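Local coordinates for SusD homolog (Bacteroides thetaiotaomicron VPI-5482, PDB 3IV0), which probably binds sugars at the outer membrane as a member of the SusD family, although its own ligand is not established, at residues A[123-128]-A[184-189]; A[287-292]-A[355-360]. One frame throughout, in Å; residues are numbered along the deposited sequence.

Contact 1: A[123-128]-A[184-189]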
ATOM      1  N   PHE A 123      12.402 -11.101 -15.893  1.00 12.52           N
ATOM      2  CA  PHE A 123      11.421 -11.899 -15.183  1.00 12.50           C
ATOM      3  C   PHE A 123      11.963 -12.275 -13.811  1.00 13.68           C
ATOM      4  O   PHE A 123      11.218 -12.348 -12.828  1.00 12.52           O
ATOM      5  CB  PHE A 123      11.006 -13.130 -16.004  1.00 13.84           C
ATOM      6  CG  PHE A 123      10.317 -12.813 -17.327  1.00 12.81           C
ATOM      7  CD1 PHE A 123       9.886 -11.550 -17.652  1.00 15.04           C
ATOM      8  CD2 PHE A 123      10.069 -13.851 -18.226  1.00 14.80           C
ATOM      9  CE1 PHE A 123       9.254 -11.309 -18.873  1.00 15.14           C
ATOM     10  CE2 PHE A 123       9.441 -13.610 -19.449  1.00 16.58           C
ATOM     11  CZ  PHE A 123       9.041 -12.366 -19.772  1.00 16.25           C
ATOM     12  N   LYS A 124      13.262 -12.530 -13.730  1.00 11.14           N
ATOM     13  CA  LYS A 124      13.876 -12.802 -12.448  1.00 12.37           C
ATOM     14  C   LYS A 124      13.731 -11.563 -11.578  1.00 11.67           C
ATOM     15  O   LYS A 124      13.385 -11.678 -10.388  1.00 11.47           O
ATOM     16  CB  LYS A 124      15.353 -13.157 -12.595  1.00 12.28           C
ATOM     17  CG  LYS A 124      15.622 -14.543 -13.178  1.00 15.34           C
ATOM     18  CD  LYS A 124      17.153 -14.747 -13.313  1.00 17.11           C
ATOM     19  CE  LYS A 124      17.527 -16.065 -13.913  1.00 18.68           C
ATOM     20  NZ  LYS A 124      19.002 -16.011 -14.245  1.00 21.67           N
ATOM     21  N   ALA A 125      14.062 -10.386 -12.105  1.00 11.57           N
ATOM     22  CA  ALA A 125      13.961  -9.134 -11.328  1.00 12.13           C
ATOM     23  C   ALA A 125      12.539  -8.894 -10.850  1.00 11.27           C
ATOM     24  O   ALA A 125      12.323  -8.511  -9.672  1.00 10.46           O
ATOM     25  CB  ALA A 125      14.427  -7.971 -12.145  1.00 13.44           C
ATOM     26  N   GLU A 126      11.554  -9.126 -11.704  1.00 10.63           N
ATOM     27  CA  GLU A 126      10.179  -8.980 -11.311  1.00 10.83           C
ATOM     28  C   GLU A 126       9.756  -9.960 -10.241  1.00 10.83           C
ATOM     29  O   GLU A 126       9.032  -9.598  -9.288  1.00 10.69           O
ATOM     30  CB  GLU A 126       9.260  -9.135 -12.531  1.00 10.77           C
ATOM     31  CG  GLU A 126       9.366  -8.055 -13.546  1.00 12.63           C
ATOM     32  CD  GLU A 126       8.340  -8.220 -14.622  1.00 12.82           C
ATOM     33  OE1 GLU A 126       7.145  -8.138 -14.315  1.00 13.16           O
ATOM     34  OE2 GLU A 126       8.698  -8.469 -15.790  1.00 14.11           O
ATOM     35  N   ALA A 127      10.237 -11.193 -10.320  1.00 10.93           N
ATOM     36  CA  ALA A 127       9.921 -12.184  -9.322  1.00 11.31           C
ATOM     37  C   ALA A 127      10.556 -11.814  -7.978  1.00 10.04           C
ATOM     38  O   ALA A 127       9.911 -11.990  -6.929  1.00 11.38           O
ATOM     39  CB  ALA A 127      10.417 -13.591  -9.783  1.00 12.01           C
ATOM     40  N   ILE A 128      11.793 -11.333  -7.988  1.00 10.99           N
ATOM     41  CA  ILE A 128      12.419 -10.877  -6.743  1.00 10.54           C
ATOM     42  C   ILE A 128      11.640  -9.701  -6.172  1.00 10.88           C
ATOM     43  O   ILE A 128      11.394  -9.648  -4.952  1.00 11.07           O
ATOM     44  CB  ILE A 128      13.856 -10.481  -6.985  1.00 10.69           C
ATOM     45  CG1 ILE A 128      14.681 -11.732  -7.280  1.00 11.53           C
ATOM     46  CG2 ILE A 128      14.449  -9.738  -5.751  1.00 12.79           C
ATOM     47  CD1 ILE A 128      16.005 -11.452  -8.018  1.00 16.37           C
ATOM     48  N   GLU A 184      17.807  -1.018 -17.997  1.00 16.93           N
ATOM     49  CA  GLU A 184      17.467  -1.865 -19.140  1.00 17.62           C
ATOM     50  C   GLU A 184      16.679  -3.109 -18.761  1.00 16.01           C
ATOM     51  O   GLU A 184      15.720  -3.487 -19.426  1.00 17.42           O
ATOM     52  CB  GLU A 184      18.733  -2.283 -19.889  1.00 19.16           C
ATOM     53  CG  GLU A 184      19.442  -1.098 -20.497  1.00 26.79           C
ATOM     54  CD  GLU A 184      20.666  -1.488 -21.306  1.00 39.32           C
ATOM     55  OE1 GLU A 184      21.005  -2.689 -21.341  1.00 44.86           O
ATOM     56  OE2 GLU A 184      21.285  -0.584 -21.907  1.00 47.00           O
ATOM     57  N   VAL A 185      17.135  -3.783 -17.708  1.00 15.46           N
ATOM     58  CA  VAL A 185      16.454  -4.962 -17.217  1.00 14.25           C
ATOM     59  C   VAL A 185      15.090  -4.592 -16.605  1.00 14.37           C
ATOM     60  O   VAL A 185      14.078  -5.208 -16.935  1.00 14.41           O
ATOM     61  CB  VAL A 185      17.334  -5.719 -16.226  1.00 14.69           C
ATOM     62  CG1 VAL A 185      16.566  -6.864 -15.607  1.00 14.24           C
ATOM     63  CG2 VAL A 185      18.585  -6.254 -16.942  1.00 15.24           C
ATOM     64  N   LEU A 186      15.066  -3.589 -15.734  1.00 13.52           N
ATOM     65  CA  LEU A 186      13.799  -2.953 -15.307  1.00 12.83           C
ATOM     66  C   LEU A 186      13.853  -1.508 -15.739  1.00 13.78           C
ATOM     67  O   LEU A 186      14.613  -0.726 -15.212  1.00 13.66           O
ATOM     68  CB  LEU A 186      13.629  -3.035 -13.780  1.00 13.45           C
ATOM     69  CG  LEU A 186      13.431  -4.441 -13.227  1.00 12.06           C
ATOM     70  CD1 LEU A 186      13.402  -4.358 -11.688  1.00 14.81           C
ATOM     71  CD2 LEU A 186      12.176  -5.129 -13.765  1.00 15.62           C
ATOM     72  N   PRO A 187      13.015  -1.135 -16.704  0.60 12.29           N
ATOM     73  CA  PRO A 187      13.104   0.235 -17.146  0.60 13.04           C
ATOM     74  C   PRO A 187      12.458   1.152 -16.128  0.60 12.73           C
ATOM     75  O   PRO A 187      11.795   0.673 -15.185  0.60 11.49           O
ATOM     76  CB  PRO A 187      12.280   0.234 -18.427  0.60 12.48           C
ATOM     77  CG  PRO A 187      11.216  -0.788 -18.152  0.60 11.30           C
ATOM     78  CD  PRO A 187      11.937  -1.864 -17.387  0.60 15.49           C
ATOM     79  N   TRP A 188      12.628   2.443 -16.313  1.00 11.81           N
ATOM     80  CA  TRP A 188      11.908   3.413 -15.495  1.00 12.25           C
ATOM     81  C   TRP A 188      10.408   3.301 -15.715  1.00 13.25           C
ATOM     82  O   TRP A 188       9.626   3.431 -14.792  1.00 13.27           O
ATOM     83  CB  TRP A 188      12.340   4.842 -15.775  1.00 12.56           C
ATOM     84  CG  TRP A 188      13.744   5.161 -15.362  1.00 13.31           C
ATOM     85  CD1 TRP A 188      14.824   5.250 -16.185  1.00 14.65           C
ATOM     86  CD2 TRP A 188      14.224   5.406 -14.036  1.00 12.20           C
ATOM     87  NE1 TRP A 188      15.950   5.555 -15.458  1.00 16.59           N
ATOM     88  CE2 TRP A 188      15.602   5.674 -14.138  1.00 14.64           C
ATOM     89  CE3 TRP A 188      13.613   5.491 -12.788  1.00 12.35           C
ATOM     90  CZ2 TRP A 188      16.376   5.999 -13.030  1.00 16.72           C
ATOM     91  CZ3 TRP A 188      14.395   5.812 -11.691  1.00 14.52           C
ATOM     92  CH2 TRP A 188      15.754   6.055 -11.834  1.00 15.82           C
ATOM     93  N   SER A 189      10.007   3.044 -16.950  0.50 13.40           N
ATOM     94  CA  SER A 189       8.609   2.880 -17.229  0.50 14.23           C
ATOM     95  C   SER A 189       8.395   2.249 -18.593  0.50 12.76           C
ATOM     96  O   SER A 189       9.203   2.375 -19.499  0.50 14.41           O
ATOM     97  CB  SER A 189       7.907   4.228 -17.183  0.50 14.24           C
ATOM     98  OG  SER A 189       8.379   5.065 -18.227  0.50 23.88           O
TER
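Glu126 OE1 is gripped by two groups, the hydroxyl of Tyr30 and NE of Arg199, the latter in a salt bridge, while OE2 is hydrogen-bonded elsewhere in the structure. The carboxylate of this buried residue is thereby satisfied away from the loop 184-189, and only the methylene stem of the side chain is offered to that loop. With CG beside the backbone N, anti to the carbonyl carbon (chi1 -67°), Glu126 CG comes to lie 4.1 Å from Leu186 CD2; beyond it the extended chain carries the carboxylate on to Tyr30 and Arg199.

One helix position earlier, the Ala125 methyl meets the whole branched end of Leu186. Ala125 CB is 3.8 Å from Leu186 CG, 3.8 Å from CD1 of the same leucine and 4.0 Å from its CD2. Val185 reaches the same methyl from its own side, with Val185 CG1 4.2 Å from Ala125 CB. Across the two segments the contact is thus wholly apolar, without a hydrogen bond, and buries 135 Å².

Asp180 takes the N-H groups of Glu184 and Val185 on OD1 and that of Leu186 on OD2, whereas Arg122, from the same helix as Ala125, holds the carbonyls of Glu184 and Val185. Such packing is consistent with the TPR-related helical region of a SusD-like protein, to which both segments belong. Helices 19-39 and 93-108 also pack on helix 117-142, and Leu186 touches Val205, so it sits between helix 117-142 and helix 202-219.

Contact 2: A[287-292]-A[355-360]; sequences NVSYSC and ITSNSG. With EDO (1,2-ethanediol), chain F.
An ST turn at the end of a β-hairpin presents Ser357 to the loop 287-292, where its hydroxymethyl group packs against Ser289 and Cys292. The turn is closed by Thr356 OG1, which accepts from Asn358 N at 3.1 Å in a nearly straight bond (166°) and is also hydrogen-bonded to Asp286 OD2 and Lys283 NZ. Cys292 SG approaches Ser357 from the carbon side, a chi1 of 58° placing it 3.6 Å from Ser357 CB, in van der Waals contact.

The two serine hydroxyls face each other without bonding: Ser289 OG and Ser357 OG are 3.7 Å apart, and each turns to other partners. Ser357 OG is held by Asp286 OD1 and Ser285 OG, Ser289 OG by Ser285 O and Trp345 NE1, so Ser285 is the partner common to both. At the strand end, the branch methyl Ile355 CG2 lies 3.4 Å from Cys292 O.

At the start of 287-292, Asn287 OD1 accepts a weak hydrogen bond from O2 of an ethanediol molecule, probably from the crystallisation liquor, at 2.9 Å. In 355-360, Asn358 OD1 receives Gly360 N at 2.8 Å, the donor standing 36° out of the carbonyl plane. This second link is an Asx turn, and the ST and Asx turns in succession lead the chain out of the two-stranded antiparallel hairpin formed by strands 348-350 and 354-356.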
ATOM      1  N   ASN A 287     -16.503   1.759  -0.792  1.00 12.83           N
ATOM      2  CA  ASN A 287     -16.945   1.789   0.576  1.00 13.49           C
ATOM      3  C   ASN A 287     -17.319   3.195   1.045  1.00 13.98           C
ATOM      4  O   ASN A 287     -17.969   3.329   2.098  1.00 13.43           O
ATOM      5  CB  ASN A 287     -15.861   1.186   1.489  1.00 11.60           C
ATOM      6  CG  ASN A 287     -15.679  -0.307   1.278  1.00 13.29           C
ATOM      7  OD1 ASN A 287     -16.625  -1.045   0.985  1.00 13.75           O
ATOM      8  ND2 ASN A 287     -14.448  -0.770   1.448  1.00 12.93           N
ATOM      9  N   VAL A 288     -16.899   4.223   0.306  1.00 12.39           N
ATOM     10  CA  VAL A 288     -17.117   5.611   0.716  1.00 12.59           C
ATOM     11  C   VAL A 288     -17.928   6.384  -0.315  1.00 12.96           C
ATOM     12  O   VAL A 288     -17.983   7.608  -0.253  1.00 14.25           O
ATOM     13  CB  VAL A 288     -15.795   6.361   0.999  1.00 13.22           C
ATOM     14  CG1 VAL A 288     -15.102   5.691   2.179  1.00 15.30           C
ATOM     15  CG2 VAL A 288     -14.922   6.378  -0.219  1.00 13.60           C
ATOM     16  N   SER A 289     -18.600   5.695  -1.215  1.00 13.66           N
ATOM     17  CA  SER A 289     -19.426   6.322  -2.258  1.00 13.38           C
ATOM     18  C   SER A 289     -20.849   5.834  -2.181  1.00 14.20           C
ATOM     19  O   SER A 289     -21.099   4.708  -1.750  1.00 14.14           O
ATOM     20  CB  SER A 289     -18.881   5.969  -3.648  1.00 14.02           C
ATOM     21  OG  SER A 289     -17.547   6.438  -3.812  1.00 14.31           O
ATOM     22  N   TYR A 290     -21.792   6.670  -2.617  1.00 15.35           N
ATOM     23  CA  TYR A 290     -23.186   6.235  -2.709  1.00 15.58           C
ATOM     24  C   TYR A 290     -23.909   6.724  -3.960  1.00 15.50           C
ATOM     25  O   TYR A 290     -24.695   5.983  -4.525  1.00 16.50           O
ATOM     26  CB  TYR A 290     -23.983   6.634  -1.442  1.00 19.49           C
ATOM     27  CG  TYR A 290     -24.270   8.118  -1.296  1.00 20.24           C
ATOM     28  CD1 TYR A 290     -23.371   8.975  -0.678  1.00 20.58           C
ATOM     29  CD2 TYR A 290     -25.457   8.665  -1.779  1.00 20.91           C
ATOM     30  CE1 TYR A 290     -23.624  10.320  -0.565  1.00 25.47           C
ATOM     31  CE2 TYR A 290     -25.710  10.017  -1.672  1.00 22.09           C
ATOM     32  CZ  TYR A 290     -24.800  10.836  -1.063  1.00 24.57           C
ATOM     33  OH  TYR A 290     -25.039  12.188  -0.942  1.00 26.73           O
ATOM     34  N   SER A 291     -23.653   7.958  -4.369  1.00 16.53           N
ATOM     35  CA  SER A 291     -24.528   8.588  -5.366  1.00 18.02           C
ATOM     36  C   SER A 291     -24.367   7.923  -6.736  1.00 20.71           C
ATOM     37  O   SER A 291     -25.320   7.800  -7.509  1.00 22.17           O
ATOM     38  CB  SER A 291     -24.277  10.091  -5.434  1.00 18.20           C
ATOM     39  OG  SER A 291     -22.967  10.409  -5.868  1.00 19.53           O
ATOM     40  N   CYS A 292     -23.165   7.450  -7.038  1.00 19.42           N
ATOM     41  CA  CYS A 292     -22.921   6.767  -8.313  1.00 20.64           C
ATOM     42  C   CYS A 292     -23.151   5.258  -8.257  1.00 20.40           C
ATOM     43  O   CYS A 292     -23.050   4.580  -9.274  1.00 22.51           O
ATOM     44  CB  CYS A 292     -21.493   7.060  -8.774  1.00 20.87           C
ATOM     45  SG  CYS A 292     -20.224   6.540  -7.565  1.00 20.95           S
ATOM     46  N   ILE A 355     -22.489  -1.979 -10.643  1.00 21.58           N
ATOM     47  CA  ILE A 355     -21.740  -0.746 -10.770  1.00 18.69           C
ATOM     48  C   ILE A 355     -20.561  -0.724  -9.790  1.00 17.90           C
ATOM     49  O   ILE A 355     -20.718  -1.077  -8.636  1.00 19.23           O
ATOM     50  CB  ILE A 355     -22.633   0.485 -10.486  1.00 18.92           C
ATOM     51  CG1 ILE A 355     -23.885   0.475 -11.370  1.00 23.99           C
ATOM     52  CG2 ILE A 355     -21.863   1.774 -10.715  1.00 21.55           C
ATOM     53  CD1 ILE A 355     -24.857   1.564 -10.974  1.00 26.56           C
ATOM     54  N   THR A 356     -19.400  -0.289 -10.281  1.00 14.05           N
ATOM     55  CA  THR A 356     -18.318   0.090  -9.372  1.00 13.54           C
ATOM     56  C   THR A 356     -17.994   1.551  -9.576  1.00 14.70           C
ATOM     57  O   THR A 356     -18.027   2.082 -10.690  1.00 14.27           O
ATOM     58  CB  THR A 356     -17.037  -0.764  -9.579  1.00 14.87           C
ATOM     59  OG1 THR A 356     -16.004  -0.339  -8.675  1.00 13.61           O
ATOM     60  CG2 THR A 356     -16.515  -0.653 -10.969  1.00 16.84           C
ATOM     61  N   SER A 357     -17.613   2.184  -8.483  1.00 12.86           N
ATOM     62  CA  SER A 357     -17.165   3.561  -8.558  1.00 12.75           C
ATOM     63  C   SER A 357     -15.713   3.703  -8.953  1.00 12.53           C
ATOM     64  O   SER A 357     -15.253   4.815  -9.193  1.00 13.68           O
ATOM     65  CB  SER A 357     -17.405   4.297  -7.235  1.00 13.39           C
ATOM     66  OG  SER A 357     -16.509   3.825  -6.216  1.00 14.12           O
ATOM     67  N   ASN A 358     -14.981   2.583  -8.981  1.00 12.64           N
ATOM     68  CA  ASN A 358     -13.576   2.632  -9.312  1.00 12.31           C
ATOM     69  C   ASN A 358     -13.127   1.400 -10.096  1.00 12.49           C
ATOM     70  O   ASN A 358     -12.753   0.382  -9.515  1.00 12.63           O
ATOM     71  CB  ASN A 358     -12.722   2.845  -8.058  1.00 12.05           C
ATOM     72  CG  ASN A 358     -11.255   3.065  -8.406  1.00 12.18           C
ATOM     73  OD1 ASN A 358     -10.905   3.094  -9.587  1.00 12.33           O
ATOM     74  ND2 ASN A 358     -10.412   3.273  -7.401  1.00 12.34           N
ATOM     75  N   SER A 359     -13.175   1.506 -11.419  1.00 11.05           N
ATOM     76  CA  SER A 359     -12.690   0.484 -12.340  1.00 12.91           C
ATOM     77  C   SER A 359     -11.185   0.525 -12.526  1.00 12.55           C
ATOM     78  O   SER A 359     -10.610  -0.288 -13.271  1.00 13.21           O
ATOM     79  CB  SER A 359     -13.353   0.695 -13.703  1.00 14.55           C
ATOM     80  OG  SER A 359     -12.895   1.911 -14.259  1.00 16.51           O
ATOM     81  N   GLY A 360     -10.509   1.414 -11.818  1.00 12.02           N
ATOM     82  CA  GLY A 360      -9.084   1.608 -11.985  1.00 11.39           C
ATOM     83  C   GLY A 360      -8.239   0.609 -11.237  1.00 11.87           C
ATOM     84  O   GLY A 360      -8.718  -0.158 -10.409  1.00 12.23           O
TER
HETATM   85  C1  EDO F   5     -19.441  -1.562  -1.930  1.00 29.46           C
HETATM   86  O1  EDO F   5     -20.623  -0.810  -1.960  1.00 32.44           O
HETATM   87  C2  EDO F   5     -19.003  -2.177  -0.603  1.00 29.16           C
HETATM   88  O2  EDO F   5     -19.502  -1.463   0.514  1.00 31.40           O

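In the fold
Following the chain from the N terminus, helix 117-142 is reached first, and contact 1 brings the loop after helix 174-178 back onto it, closing an excursion of 55 residues that is nearly half helical. The chain then runs through helices 202-219 and 224-238 before contact 2 opens just after helix 284-287. That second loop spans 62 residues and closes where the hairpin strand 354-356 ends. The loops neither nest nor cross; they follow in series. The centres of contact 1 and contact 2 lie about 33 Å apart. Contact 1 ties its loop to helix 117-142, which packs with helices 19-39 and 93-108, whereas contact 2 joins a loop to a small hairpin.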